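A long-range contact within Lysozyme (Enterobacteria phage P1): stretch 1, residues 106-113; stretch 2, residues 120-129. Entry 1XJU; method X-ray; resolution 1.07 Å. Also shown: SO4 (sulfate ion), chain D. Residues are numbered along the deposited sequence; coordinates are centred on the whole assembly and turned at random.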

# COMPACT_ATOMS: atom_id res chain seq x y z
N GLU A 106 13.96 9.06 0.68
CA GLU A 106 13.59 7.67 0.89
C GLU A 106 12.68 7.53 2.10
O GLU A 106 12.86 8.16 3.14
CB GLU A 106 14.86 6.86 1.11
CG GLU A 106 14.63 5.37 1.21
CD GLU A 106 15.92 4.58 1.38
OE1 GLU A 106 17.00 5.19 1.60
OE2 GLU A 106 15.85 3.35 1.26
N THR A 107 11.66 6.68 2.01
CA THR A 107 10.84 6.41 3.16
C THR A 107 11.61 5.51 4.13
O THR A 107 12.42 4.65 3.76
CB THR A 107 9.56 5.69 2.75
OG1 THR A 107 9.96 4.49 2.08
CG2 THR A 107 8.68 6.51 1.84
N SER A 108 11.26 5.65 5.39
CA SER A 108 11.76 4.71 6.39
C SER A 108 11.35 3.29 6.10
O SER A 108 12.15 2.36 6.30
CB SER A 108 11.27 5.13 7.72
OG SER A 108 11.84 6.36 8.10
N ILE A 109 10.11 3.06 5.63
CA ILE A 109 9.70 1.69 5.36
C ILE A 109 10.59 1.05 4.32
O ILE A 109 10.95 -0.12 4.44
CB ILE A 109 8.20 1.65 4.99
CG1 ILE A 109 7.64 0.25 5.15
CG2 ILE A 109 7.90 2.22 3.60
CD1 ILE A 109 6.14 0.16 5.09
N HIS A 110 10.98 1.79 3.30
CA HIS A 110 11.89 1.29 2.30
C HIS A 110 13.30 1.04 2.86
O HIS A 110 13.92 0.02 2.53
CB HIS A 110 11.92 2.24 1.09
CG HIS A 110 12.77 1.77 -0.05
ND1 HIS A 110 14.11 2.10 -0.18
CD2 HIS A 110 12.48 1.00 -1.14
CE1 HIS A 110 14.57 1.57 -1.31
NE2 HIS A 110 13.63 0.85 -1.88
N LYS A 111 13.77 1.96 3.66
CA LYS A 111 15.07 1.79 4.29
C LYS A 111 15.13 0.47 5.05
O LYS A 111 16.10 -0.28 4.94
CB LYS A 111 15.35 2.95 5.23
CG LYS A 111 15.75 4.19 4.50
CD LYS A 111 16.18 5.26 5.46
CE LYS A 111 16.49 6.57 4.74
NZ LYS A 111 17.64 6.50 3.86
N TRP A 112 14.13 0.21 5.88
CA TRP A 112 14.14 -1.00 6.67
C TRP A 112 13.96 -2.24 5.84
O TRP A 112 14.60 -3.27 6.11
CB TRP A 112 13.12 -0.92 7.80
CG TRP A 112 13.46 0.08 8.85
CD1 TRP A 112 12.70 1.10 9.25
CD2 TRP A 112 14.63 0.11 9.67
NE1 TRP A 112 13.31 1.78 10.30
CE2 TRP A 112 14.49 1.17 10.58
CE3 TRP A 112 15.77 -0.69 9.78
CZ2 TRP A 112 15.48 1.50 11.50
CZ3 TRP A 112 16.73 -0.37 10.76
CH2 TRP A 112 16.56 0.69 11.59
N ALA A 113 13.11 -2.19 4.82
CA ALA A 113 12.96 -3.35 3.94
C ALA A 113 14.30 -3.70 3.26
O ALA A 113 14.64 -4.87 3.16
CB ALA A 113 11.92 -3.03 2.86
S SO4 D . 17.55 10.00 2.67
O1 SO4 D . 18.39 11.04 2.16
O2 SO4 D . 16.69 9.50 1.59
O3 SO4 D . 16.78 10.49 3.80
O4 SO4 D . 18.45 9.00 3.22
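Stretch 2 120-129: NMCNHLPDFV

Two short segments of one chain can pack tightly without a single direct hydrogen bond between them, provided that their shapes agree; this pair in the phage P1 lysozyme is a compact example. Stretch 1 enters as an extended lead-in, turns at Thr 107 and becomes helical from Ser 108 onward. The turn is capped by Thr 107 itself, whose OG1 accepts from His 110 N at 3.1 Å. Stretch 2 opens with the last part of a helix, loosens near His 124, passes through a 3-10 segment at 125–127 and leaves as loop. The two run in opposite senses: Ala 113 and Trp 112 lie beside Asn 120 and Met 121, whereas Thr 107 meets Phe 128. The backbones come nearest at Ile 109 and Met 121, with CA atoms 4.8 Å apart, and together the stretches bury 512 Å².

The principal bump is Ile 109. Extended in the t, t rotamer, it enters a hollow made by Met 121, His 124, Leu 125 and Phe 128. Its CG1 lies 3.4 Å from Met 121 O and 3.6 Å from Met 121 CG, its CD1 meets Leu 125 CD2 at 3.8 Å, and its CG2 rests 3.6 Å from Phe 128 CE1. The CA-to-CB bond of Leu 125 points away, yet the end of its side chain comes back far enough to help line this hollow. Met 121 begins sideways and its end leads away, but its SD still touches Ala 113 CB at 3.6 Å.

Flat side chains fill the remaining relief. Asn 120 covers one face of the Trp 112 indole: its CB stands 3.5 Å from the centroid of the five-membered ring, almost on the ring normal, and its ND2 reaches Trp 112 CZ3 at 3.4 Å. The His 124 ring is slid aside from that five-membered ring, with planes at 30° and little overlap, and Ser 108 CB sits over a face of the imidazole, 3.8 Å from its centroid. At the far end, Thr 107 CG2 abuts the edge of Phe 128, 3.8 Å from CZ.

Polar groups support this fit indirectly. Within stretch 2, His 124 ND1 donates to Asp 127 OD2 at 2.6 Å, tying the imidazole to the 3-10 segment. A water then bridges the stretches, accepting from Ile 109 N at 2.9 Å and donating to Asp 127 OD2 at 2.8 Å, so that an amide in the first turn of the helix finds a partner where no direct bond crosses.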

# COMPACT_ATOMS: atom_id res chain seq x y z
N ASN A 120 10.84 -3.61 11.88
CA ASN A 120 10.88 -2.17 11.77
C ASN A 120 10.08 -1.68 10.54
O ASN A 120 9.39 -0.64 10.58
CB ASN A 120 12.31 -1.66 11.66
CG ASN A 120 13.13 -1.93 12.90
OD1 ASN A 120 12.56 -2.12 14.00
ND2 ASN A 120 14.48 -1.82 12.78
N MET A 121 10.21 -2.40 9.44
CA MET A 121 9.44 -2.14 8.22
C MET A 121 7.93 -2.14 8.54
O MET A 121 7.20 -1.18 8.24
CB MET A 121 9.81 -3.14 7.15
CG MET A 121 9.04 -2.95 5.86
SD MET A 121 9.20 -4.40 4.77
CE MET A 121 8.19 -5.62 5.66
N CYS A 122 7.46 -3.21 9.12
CA CYS A 122 6.06 -3.35 9.48
C CYS A 122 5.59 -2.20 10.33
O CYS A 122 4.43 -1.69 10.17
CB CYS A 122 5.84 -4.66 10.28
SG CYS A 122 6.18 -6.23 9.43
N ASN A 123 6.42 -1.81 11.28
CA ASN A 123 6.05 -0.74 12.19
C ASN A 123 5.95 0.62 11.54
O ASN A 123 5.42 1.54 12.15
CB ASN A 123 6.98 -0.72 13.39
CG ASN A 123 6.65 -1.82 14.37
OD1 ASN A 123 5.52 -2.28 14.45
ND2 ASN A 123 7.65 -2.28 15.10
N HIS A 124 6.43 0.76 10.31
CA HIS A 124 6.25 1.99 9.54
C HIS A 124 5.08 1.97 8.59
O HIS A 124 4.87 2.97 7.89
CB HIS A 124 7.54 2.35 8.83
CG HIS A 124 8.54 2.97 9.76
ND1 HIS A 124 8.54 4.33 10.04
CD2 HIS A 124 9.50 2.42 10.54
CE1 HIS A 124 9.49 4.59 10.92
NE2 HIS A 124 10.07 3.45 11.25
N LEU A 125 4.30 0.90 8.53
CA LEU A 125 3.11 0.89 7.69
C LEU A 125 2.21 2.08 8.04
O LEU A 125 1.67 2.72 7.12
CB LEU A 125 2.39 -0.47 7.78
CG LEU A 125 3.02 -1.50 6.81
CD1 LEU A 125 2.63 -2.87 7.20
CD2 LEU A 125 2.57 -1.22 5.38
N PRO A 126 1.98 2.40 9.31
CA PRO A 126 1.12 3.55 9.61
C PRO A 126 1.72 4.90 9.26
O PRO A 126 1.06 5.95 9.55
CB PRO A 126 0.81 3.40 11.13
CG PRO A 126 1.06 1.92 11.35
CD PRO A 126 2.28 1.61 10.53
N ASP A 127 2.82 4.98 8.56
CA ASP A 127 3.34 6.24 8.03
C ASP A 127 2.59 6.64 6.76
O ASP A 127 2.85 7.76 6.23
CB ASP A 127 4.82 6.17 7.62
CG ASP A 127 5.75 5.94 8.77
OD1 ASP A 127 5.29 6.10 9.95
OD2 ASP A 127 6.93 5.75 8.52
N PHE A 128 1.70 5.80 6.25
CA PHE A 128 1.05 6.08 4.96
C PHE A 128 -0.46 6.16 5.10
O PHE A 128 -1.16 5.20 4.81
CB PHE A 128 1.47 5.02 3.92
CG PHE A 128 2.96 4.95 3.76
CD1 PHE A 128 3.71 4.11 4.58
CD2 PHE A 128 3.63 5.84 2.93
CE1 PHE A 128 5.10 4.19 4.54
CE2 PHE A 128 4.98 5.89 2.88
CZ PHE A 128 5.70 5.07 3.69
N VAL A 129 -0.94 7.28 5.60
CA VAL A 129 -2.33 7.43 5.93
C VAL A 129 -2.96 8.64 5.27
O VAL A 129 -4.09 9.02 5.62
CB VAL A 129 -2.55 7.46 7.48
CG1 VAL A 129 -2.09 6.15 8.07
CG2 VAL A 129 -1.85 8.66 8.11
O HOH W 1 8.09 5.08 6.11